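Long-range contacts in ureidoglycolate hydrolase (Arabidopsis thaliana, PDB 4PXE), which hydrolyses (S)-ureidoglycolate to glyoxylate, carbon dioxide and ammonium late in purine breakdown, working as a homodimer with two manganese ions per subunit: residues Thr89-Ile93 with Gly104-Val108; Phe204-Glu210 with Pro388-Ile394; Arg253-Ala259 with Lys331-Lys335. One frame throughout, in Å; residues are numbered along the deposited sequence.

Contact 1 (Thr89-Ile93 with Gly104-Val108); sequences TGSHI and GVVGV. With MN (manganese (II) ion), chain C.
With its CG set between the backbone N and the carbonyl carbon (chi1 63°), H92 brings its imidazole over G104, although its CB starts out away from that turn. The CA of G104 sits 3.5 Å from the centroid of the H92 ring, over one face and offset toward the rim: a CH-pi contact. The same setting aims H92 NE2 at the catalytic manganese, 2.3 Å away, which D103, H208 and three waters also bind. S91 turns its OG opposite its own N (chi1 -160°), where it accepts from a water 3.0 Å from OG; that water takes the N-H of G107, and the hydroxyl is also hydrogen-bonded to E206. A second water donates to T89 OG1 and G107 O, so strand and helix are stitched together through solvent. Close approach depends on two glycines: a CB on G107 would strike S91 CB, and the positive phi of G104 favours glycine. Farther along, I93 and V108 cross at about a right angle, I93 CG2 to V108 CG2 3.8 Å. Strand 86-91 runs parallel between strands 129-133 and 201-209; I93 and V105 pack on L27 of helix 17-28, I93 and V108 on V54 of helix 45-60, and V106 reaches L207 and I209 of strand 201-209 and M413 of helix 410-429.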
loop_
_atom_site.group_PDB
_atom_site.type_symbol
_atom_site.label_atom_id
_atom_site.label_comp_id
_atom_site.label_asym_id
_atom_site.label_seq_id
_atom_site.Cartn_x
_atom_site.Cartn_y
_atom_site.Cartn_z
ATOM N N THR A 89 6.383 27.644 25.280
ATOM C CA THR A 89 6.092 27.758 23.857
ATOM C C THR A 89 6.724 26.585 23.143
ATOM O O THR A 89 7.746 26.070 23.581
ATOM C CB THR A 89 6.625 29.083 23.254
ATOM O OG1 THR A 89 6.200 29.203 21.883
ATOM C CG2 THR A 89 8.155 29.141 23.316
ATOM N N GLY A 90 6.133 26.153 22.034
ATOM C CA GLY A 90 6.763 25.092 21.280
ATOM C C GLY A 90 5.882 24.491 20.215
ATOM O O GLY A 90 4.760 24.940 19.997
ATOM N N SER A 91 6.408 23.469 19.556
ATOM C CA SER A 91 5.730 22.828 18.434
ATOM C C SER A 91 6.421 21.494 18.148
ATOM O O SER A 91 7.144 20.964 19.002
ATOM C CB SER A 91 5.755 23.751 17.203
ATOM O OG SER A 91 4.760 23.402 16.247
ATOM N N HIS A 92 6.205 20.960 16.950
ATOM C CA HIS A 92 6.720 19.632 16.601
ATOM C C HIS A 92 7.686 19.720 15.422
ATOM O O HIS A 92 7.699 20.718 14.687
ATOM C CB HIS A 92 5.558 18.716 16.213
ATOM C CG HIS A 92 4.821 19.182 14.998
ATOM N ND1 HIS A 92 5.025 18.634 13.747
ATOM C CD2 HIS A 92 3.910 20.169 14.836
ATOM C CE1 HIS A 92 4.268 19.266 12.868
ATOM N NE2 HIS A 92 3.579 20.196 13.504
ATOM N N ILE A 93 8.496 18.687 15.223
ATOM C CA ILE A 93 9.326 18.626 14.023
ATOM C C ILE A 93 9.088 17.375 13.184
ATOM O O ILE A 93 9.716 17.211 12.137
ATOM C CB ILE A 93 10.834 18.755 14.337
ATOM C CG1 ILE A 93 11.308 17.584 15.205
ATOM C CG2 ILE A 93 11.139 20.112 14.980
ATOM C CD1 ILE A 93 12.759 17.720 15.659
ATOM N N GLY A 104 5.154 22.870 11.830
ATOM C CA GLY A 104 5.788 22.526 13.100
ATOM C C GLY A 104 7.158 23.155 13.325
ATOM O O GLY A 104 7.427 23.781 14.366
ATOM N N VAL A 105 8.028 22.977 12.333
ATOM C CA VAL A 105 9.418 23.407 12.454
ATOM C C VAL A 105 9.543 24.900 12.768
ATOM O O VAL A 105 10.362 25.288 13.600
ATOM C CB VAL A 105 10.230 23.048 11.192
ATOM C CG1 VAL A 105 11.654 23.544 11.320
ATOM C CG2 VAL A 105 10.229 21.539 10.973
ATOM N N VAL A 106 8.714 25.731 12.141
ATOM C CA VAL A 106 8.768 27.171 12.426
ATOM C C VAL A 106 8.564 27.484 13.909
ATOM O O VAL A 106 9.265 28.337 14.464
ATOM C CB VAL A 106 7.758 27.968 11.574
ATOM C CG1 VAL A 106 7.661 29.420 12.053
ATOM C CG2 VAL A 106 8.139 27.896 10.084
ATOM N N GLY A 107 7.648 26.776 14.568
ATOM C CA GLY A 107 7.401 27.025 15.981
ATOM C C GLY A 107 8.434 26.444 16.929
ATOM O O GLY A 107 8.432 26.777 18.120
ATOM N N VAL A 108 9.317 25.587 16.424
ATOM C CA VAL A 108 10.414 25.057 17.237
ATOM C C VAL A 108 11.683 25.895 17.024
ATOM O O VAL A 108 12.221 26.496 17.971
ATOM C CB VAL A 108 10.697 23.568 16.934
ATOM C CG1 VAL A 108 11.914 23.085 17.728
ATOM C CG2 VAL A 108 9.483 22.706 17.260
HETATM MN MN MN C . 1.795 21.366 12.643
HETATM O O HOH W 1 6.222 28.203 19.137
HETATM O O HOH W 2 5.035 25.561 14.189
HETATM O O HOH W 3 0.864 21.552 14.660
HETATM O O HOH W 4 1.036 19.354 12.089
HETATM O O HOH W 5 -0.585 21.731 12.059
#

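Contact 2 (Phe204-Glu210 with Pro388-Ile394); sequences FLELHIE and PMGMIFI. With MN (manganese (II) ion), chain C.
F393 and E210 make the snug end of this parallel strand pair: the CA of E210 stands over the F393 ring, 3.9 Å from its centroid and 14° off the normal, while E210 CG comes to 3.8 Å from F393 CD2. Next to it, the M391 chain bends at its last torsion (chi3 68°) and tucks its methyl between two neighbours on the other strand, CE lying 3.8 Å from both E206 CG and H208 CB. On the opposite face L207 CD1 fits against the CG2 methyls of I392 and I394. The end at F204 is slacker. M389 CG lies near the plane of the F204 ring at its edge, 4.3 Å from F204 CD2, G390 offers L205 no side chain, and P388 is partly exposed; L205 packs instead on L420 and L424 of helix 410-429. Seven backbone hydrogen bonds, from F204 N to P388 O through to E210 N to I394 O, nevertheless hold the register along the whole length. At the C-terminal end H208 ND1 donates to a lone pair of I209 O, 2.8 Å away and nearly straight at 170°, with the acceptor in the ring plane. With the ring turned this way, ND1 faces the carbonyl and NE2 the catalytic manganese, 2.3 Å from H208 NE2; the bond probably helps to fix the imidazole's rotation. The carboxylate of E210 accepts from I214 N and L215 N, and H208, I209 and E210 all bind substrate: the pairing delivers metal and substrate ligands from one strand end.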
loop_
_atom_site.group_PDB
_atom_site.type_symbol
_atom_site.label_atom_id
_atom_site.label_comp_id
_atom_site.label_asym_id
_atom_site.label_seq_id
_atom_site.Cartn_x
_atom_site.Cartn_y
_atom_site.Cartn_z
ATOM N N PHE A 204 0.716 28.817 27.542
ATOM C CA PHE A 204 1.397 28.122 26.448
ATOM C C PHE A 204 1.092 28.807 25.115
ATOM O O PHE A 204 -0.069 29.026 24.779
ATOM C CB PHE A 204 0.975 26.645 26.357
ATOM C CG PHE A 204 1.549 25.956 25.155
ATOM C CD1 PHE A 204 2.851 25.495 25.174
ATOM C CD2 PHE A 204 0.810 25.821 23.988
ATOM C CE1 PHE A 204 3.410 24.899 24.056
ATOM C CE2 PHE A 204 1.362 25.227 22.873
ATOM C CZ PHE A 204 2.663 24.770 22.911
ATOM N N LEU A 205 2.138 29.121 24.352
ATOM C CA LEU A 205 1.990 29.770 23.047
ATOM C C LEU A 205 2.585 28.901 21.957
ATOM O O LEU A 205 3.654 28.336 22.146
ATOM C CB LEU A 205 2.767 31.088 23.031
ATOM C CG LEU A 205 2.667 31.992 24.249
ATOM C CD1 LEU A 205 3.549 33.213 24.028
ATOM C CD2 LEU A 205 1.228 32.399 24.485
ATOM N N GLU A 206 1.925 28.819 20.806
ATOM C CA GLU A 206 2.508 28.122 19.659
ATOM C C GLU A 206 2.526 29.010 18.423
ATOM O O GLU A 206 1.488 29.514 17.996
ATOM C CB GLU A 206 1.725 26.840 19.362
ATOM C CG GLU A 206 2.317 26.001 18.221
ATOM C CD GLU A 206 1.750 24.591 18.133
ATOM O OE1 GLU A 206 0.761 24.265 18.837
ATOM O OE2 GLU A 206 2.311 23.795 17.351
ATOM N N LEU A 207 3.714 29.212 17.864
ATOM C CA LEU A 207 3.880 29.908 16.586
ATOM C C LEU A 207 3.757 28.864 15.472
ATOM O O LEU A 207 4.374 27.803 15.569
ATOM C CB LEU A 207 5.262 30.560 16.557
ATOM C CG LEU A 207 5.741 31.126 15.213
ATOM C CD1 LEU A 207 4.845 32.261 14.715
ATOM C CD2 LEU A 207 7.185 31.576 15.327
ATOM N N HIS A 208 2.968 29.137 14.434
ATOM C CA HIS A 208 2.725 28.128 13.395
ATOM C C HIS A 208 2.332 28.797 12.084
ATOM O O HIS A 208 1.678 29.849 12.081
ATOM C CB HIS A 208 1.618 27.143 13.845
ATOM C CG HIS A 208 1.680 25.796 13.173
ATOM N ND1 HIS A 208 1.329 25.596 11.854
ATOM C CD2 HIS A 208 2.060 24.584 13.647
ATOM C CE1 HIS A 208 1.493 24.321 11.541
ATOM N NE2 HIS A 208 1.936 23.687 12.611
ATOM N N ILE A 209 2.727 28.205 10.959
ATOM C CA ILE A 209 2.195 28.687 9.685
ATOM C C ILE A 209 0.675 28.522 9.660
ATOM O O ILE A 209 0.126 27.581 10.247
ATOM C CB ILE A 209 2.849 28.002 8.473
ATOM C CG1 ILE A 209 2.580 26.488 8.476
ATOM C CG2 ILE A 209 4.345 28.282 8.458
ATOM C CD1 ILE A 209 2.932 25.789 7.140
ATOM N N GLU A 210 -0.010 29.435 8.982
ATOM C CA GLU A 210 -1.469 29.401 8.973
ATOM C C GLU A 210 -2.053 28.097 8.418
ATOM O O GLU A 210 -3.087 27.629 8.902
ATOM C CB GLU A 210 -2.019 30.565 8.140
ATOM C CG GLU A 210 -3.546 30.588 8.093
ATOM C CD GLU A 210 -4.105 31.528 7.051
ATOM O OE1 GLU A 210 -3.436 32.538 6.751
ATOM O OE2 GLU A 210 -5.219 31.263 6.538
ATOM N N PRO A 388 -3.620 28.183 30.124
ATOM C CA PRO A 388 -4.081 29.154 29.133
ATOM C C PRO A 388 -3.256 29.025 27.854
ATOM O O PRO A 388 -2.032 28.919 27.929
ATOM C CB PRO A 388 -3.810 30.489 29.821
ATOM C CG PRO A 388 -4.032 30.178 31.279
ATOM C CD PRO A 388 -3.487 28.789 31.469
ATOM N N MET A 389 -3.924 29.021 26.708
ATOM C CA MET A 389 -3.254 28.761 25.441
ATOM C C MET A 389 -3.526 29.863 24.428
ATOM O O MET A 389 -4.576 30.502 24.447
ATOM C CB MET A 389 -3.742 27.404 24.903
ATOM C CG MET A 389 -3.307 27.035 23.471
ATOM S SD MET A 389 -4.324 27.764 22.164
ATOM C CE MET A 389 -5.863 26.851 22.330
ATOM N N GLY A 390 -2.580 30.063 23.517
ATOM C CA GLY A 390 -2.841 30.867 22.338
ATOM C C GLY A 390 -1.928 30.430 21.217
ATOM O O GLY A 390 -0.932 29.739 21.462
ATOM N N MET A 391 -2.257 30.841 19.998
ATOM C CA MET A 391 -1.398 30.571 18.845
ATOM C C MET A 391 -1.203 31.829 18.021
ATOM O O MET A 391 -2.124 32.627 17.856
ATOM C CB MET A 391 -1.983 29.482 17.934
ATOM C CG MET A 391 -2.212 28.135 18.595
ATOM S SD MET A 391 -2.614 26.875 17.353
ATOM C CE MET A 391 -1.029 26.772 16.516
ATOM N N ILE A 392 0.002 31.972 17.478
ATOM C CA ILE A 392 0.321 33.014 16.513
ATOM C C ILE A 392 0.458 32.342 15.143
ATOM O O ILE A 392 1.319 31.478 14.973
ATOM C CB ILE A 392 1.677 33.638 16.857
ATOM C CG1 ILE A 392 1.662 34.252 18.266
ATOM C CG2 ILE A 392 2.065 34.714 15.840
ATOM C CD1 ILE A 392 3.037 34.503 18.801
ATOM N N PHE A 393 -0.382 32.729 14.187
ATOM C CA PHE A 393 -0.245 32.292 12.792
ATOM C C PHE A 393 0.566 33.303 11.979
ATOM O O PHE A 393 0.416 34.523 12.148
ATOM C CB PHE A 393 -1.614 32.170 12.118
ATOM C CG PHE A 393 -2.326 30.854 12.338
ATOM C CD1 PHE A 393 -1.699 29.744 12.917
ATOM C CD2 PHE A 393 -3.640 30.740 11.920
ATOM C CE1 PHE A 393 -2.418 28.538 13.067
ATOM C CE2 PHE A 393 -4.340 29.551 12.065
ATOM C CZ PHE A 393 -3.725 28.461 12.640
ATOM N N ILE A 394 1.403 32.783 11.088
ATOM C CA ILE A 394 2.038 33.601 10.059
ATOM C C ILE A 394 1.527 33.157 8.682
ATOM O O ILE A 394 1.022 32.044 8.518
ATOM C CB ILE A 394 3.577 33.516 10.110
ATOM C CG1 ILE A 394 4.047 32.074 9.892
ATOM C CG2 ILE A 394 4.110 34.089 11.416
ATOM C CD1 ILE A 394 5.573 31.965 9.826
HETATM MN MN MN C . 1.795 21.366 12.643
HETATM O O HOH W 3 0.864 21.552 14.660
HETATM O O HOH W 4 1.036 19.354 12.089
HETATM O O HOH W 5 -0.585 21.731 12.059
#

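Contact 3 (Arg253-Ala259 with Lys331-Lys335); sequences RNDAGLA and KRKVK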
loop_
_atom_site.group_PDB
_atom_site.type_symbol
_atom_site.label_atom_id
_atom_site.label_comp_id
_atom_site.label_asym_id
_atom_site.label_seq_id
_atom_site.Cartn_x
_atom_site.Cartn_y
_atom_site.Cartn_z
ATOM N N ARG A 253 -19.081 -12.811 -5.660
ATOM C CA ARG A 253 -18.072 -11.997 -4.987
ATOM C C ARG A 253 -18.593 -11.239 -3.772
ATOM O O ARG A 253 -19.795 -11.006 -3.629
ATOM C CB ARG A 253 -17.472 -11.004 -5.983
ATOM C CG ARG A 253 -16.775 -11.702 -7.138
ATOM C CD ARG A 253 -16.135 -10.707 -8.088
ATOM N NE ARG A 253 -15.365 -11.409 -9.107
ATOM C CZ ARG A 253 -14.339 -10.891 -9.771
ATOM N NH1 ARG A 253 -13.932 -9.654 -9.515
ATOM N NH2 ARG A 253 -13.700 -11.632 -10.677
ATOM N N ASN A 254 -17.657 -10.878 -2.900
ATOM C CA ASN A 254 -17.895 -9.922 -1.829
ATOM C C ASN A 254 -16.613 -9.101 -1.673
ATOM O O ASN A 254 -15.805 -9.297 -0.764
ATOM C CB ASN A 254 -18.427 -10.587 -0.533
ATOM C CG ASN A 254 -17.460 -11.580 0.102
ATOM O OD1 ASN A 254 -16.585 -12.154 -0.556
ATOM N ND2 ASN A 254 -17.625 -11.790 1.398
ATOM N N ASP A 255 -16.441 -8.204 -2.643
ATOM C CA ASP A 255 -15.184 -7.501 -2.893
ATOM C C ASP A 255 -14.960 -6.401 -1.855
ATOM O O ASP A 255 -15.677 -5.399 -1.844
ATOM C CB ASP A 255 -15.239 -6.919 -4.316
ATOM C CG ASP A 255 -13.914 -6.331 -4.792
ATOM O OD1 ASP A 255 -13.188 -5.691 -4.004
ATOM O OD2 ASP A 255 -13.614 -6.495 -5.995
ATOM N N ALA A 256 -13.965 -6.591 -0.992
ATOM C CA ALA A 256 -13.695 -5.641 0.086
ATOM C C ALA A 256 -13.197 -4.305 -0.445
ATOM O O ALA A 256 -13.342 -3.278 0.217
ATOM C CB ALA A 256 -12.697 -6.227 1.078
ATOM N N GLY A 257 -12.600 -4.318 -1.630
ATOM C CA GLY A 257 -12.116 -3.086 -2.231
ATOM C C GLY A 257 -13.271 -2.205 -2.663
ATOM O O GLY A 257 -13.225 -0.980 -2.493
ATOM N N LEU A 258 -14.317 -2.810 -3.208
ATOM C CA LEU A 258 -15.485 -2.049 -3.629
ATOM C C LEU A 258 -16.258 -1.520 -2.424
ATOM O O LEU A 258 -16.774 -0.399 -2.478
ATOM C CB LEU A 258 -16.359 -2.867 -4.570
ATOM C CG LEU A 258 -15.682 -3.162 -5.905
ATOM C CD1 LEU A 258 -16.612 -3.944 -6.808
ATOM C CD2 LEU A 258 -15.217 -1.865 -6.592
ATOM N N ALA A 259 -16.295 -2.278 -1.328
ATOM C CA ALA A 259 -16.866 -1.758 -0.086
ATOM C C ALA A 259 -16.111 -0.514 0.364
ATOM O O ALA A 259 -16.720 0.475 0.779
ATOM C CB ALA A 259 -16.848 -2.814 1.011
ATOM N N LYS A 331 -24.813 -4.807 2.137
ATOM C CA LYS A 331 -25.087 -4.863 0.707
ATOM C C LYS A 331 -24.004 -5.635 -0.053
ATOM O O LYS A 331 -24.300 -6.418 -0.960
ATOM C CB LYS A 331 -25.253 -3.453 0.128
ATOM C CG LYS A 331 -25.473 -3.457 -1.374
ATOM C CD LYS A 331 -26.090 -2.166 -1.872
ATOM C CE LYS A 331 -26.515 -2.306 -3.325
ATOM N NZ LYS A 331 -27.290 -3.566 -3.543
ATOM N N ARG A 332 -22.748 -5.413 0.325
ATOM C CA ARG A 332 -21.633 -6.090 -0.328
ATOM C C ARG A 332 -21.430 -7.510 0.182
ATOM O O ARG A 332 -20.660 -8.275 -0.400
ATOM C CB ARG A 332 -20.345 -5.290 -0.124
ATOM C CG ARG A 332 -20.250 -4.052 -0.997
ATOM C CD ARG A 332 -19.809 -4.418 -2.403
ATOM N NE ARG A 332 -19.996 -3.301 -3.325
ATOM C CZ ARG A 332 -19.946 -3.417 -4.642
ATOM N NH1 ARG A 332 -19.727 -4.609 -5.187
ATOM N NH2 ARG A 332 -20.140 -2.360 -5.410
ATOM N N LYS A 333 -22.114 -7.848 1.270
ATOM C CA LYS A 333 -21.982 -9.156 1.911
ATOM C C LYS A 333 -20.571 -9.397 2.444
ATOM O O LYS A 333 -20.049 -10.520 2.427
ATOM C CB LYS A 333 -22.451 -10.280 0.977
ATOM C CG LYS A 333 -23.913 -10.132 0.580
ATOM C CD LYS A 333 -24.395 -11.289 -0.283
ATOM C CE LYS A 333 -23.899 -11.158 -1.708
ATOM N NZ LYS A 333 -24.641 -10.117 -2.471
ATOM N N VAL A 334 -19.956 -8.318 2.921
ATOM C CA VAL A 334 -18.672 -8.400 3.599
ATOM C C VAL A 334 -18.861 -8.181 5.089
ATOM O O VAL A 334 -19.893 -7.664 5.523
ATOM C CB VAL A 334 -17.653 -7.364 3.050
ATOM C CG1 VAL A 334 -17.315 -7.669 1.603
ATOM C CG2 VAL A 334 -18.167 -5.926 3.202
ATOM N N LYS A 335 -17.870 -8.591 5.865
ATOM C CA LYS A 335 -17.861 -8.321 7.294
ATOM C C LYS A 335 -17.269 -6.939 7.556
ATOM O O LYS A 335 -16.205 -6.595 7.029
ATOM C CB LYS A 335 -17.041 -9.385 8.032
ATOM C CG LYS A 335 -16.944 -9.177 9.538
ATOM C CD LYS A 335 -16.122 -10.287 10.185
ATOM C CE LYS A 335 -16.072 -10.141 11.700
ATOM N NZ LYS A 335 -15.337 -11.277 12.330
HETATM O O HOH W 6 -21.027 -8.081 -3.464
HETATM O O HOH W 7 -18.602 -7.323 -4.418
#
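N254 ND2 donates to K333 O over 2.9 Å at 164°, with the acceptor close to the amide plane of N254. A chi1 of 63° turns this amide to K333, while N254 OD1 accepts from N241 N. K333 has positive phi and is the C-prime residue of the Schellman motif ending helix 311-332, so the asparagine holds the chain just where it leaves the helix. V334 then folds in, its CG1 3.2 Å from N254 O and its CG2 4.0 Å from A259 CB. The other face of the contact belongs to R332, whose chain bends at chi2 (-80°) and lays its guanidinium flat on L258: L258 CB is centred over one face, 3.6 Å from R332 CZ. At the guanidinium edge a water 3.0 Å from R332 NH1 accepts from it and from D255 N. D255 is the N-cap of helix 256-272, its OD1 taking L258 N at 3.2 Å and, more weakly, G257 N. The charge of R332 is met by salt bridges from NE to E262 and from NH2 to E268 of the second subunit. A leucine in its place would probably leave both glutamates without their cationic mate and take away the flat group over L258 CB. R253 likewise reaches over, NH1 bonding T282 OG1 of the second subunit and NH2 bonding V248 O; it is probably needed for dimerization, as in relatives. One helix start and one helix end are thus joined into a surface whose two arginines, each held within its own chain as well, carry polar bonds across the dimer interface.

Overall arrangement
From the N terminus, contact 1 comes first and closes a short loop of ten residues, which carries D103 back to the metals. Contact 2 opens only after it, pairing strand 201-209 with strand 389-394 across 177 intervening residues. Nested inside that long excursion is contact 3, joining the start of helix 256-272 to the end of helix 311-332 within the dimerization region. No loops cross. Contacts 1 and 2 have centres 10 Å apart, lie on neighbouring strands and share the catalytic manganese through H92 and H208. Contact 3 lies far off, its nearest atoms about 31 Å from either, where the second subunit docks.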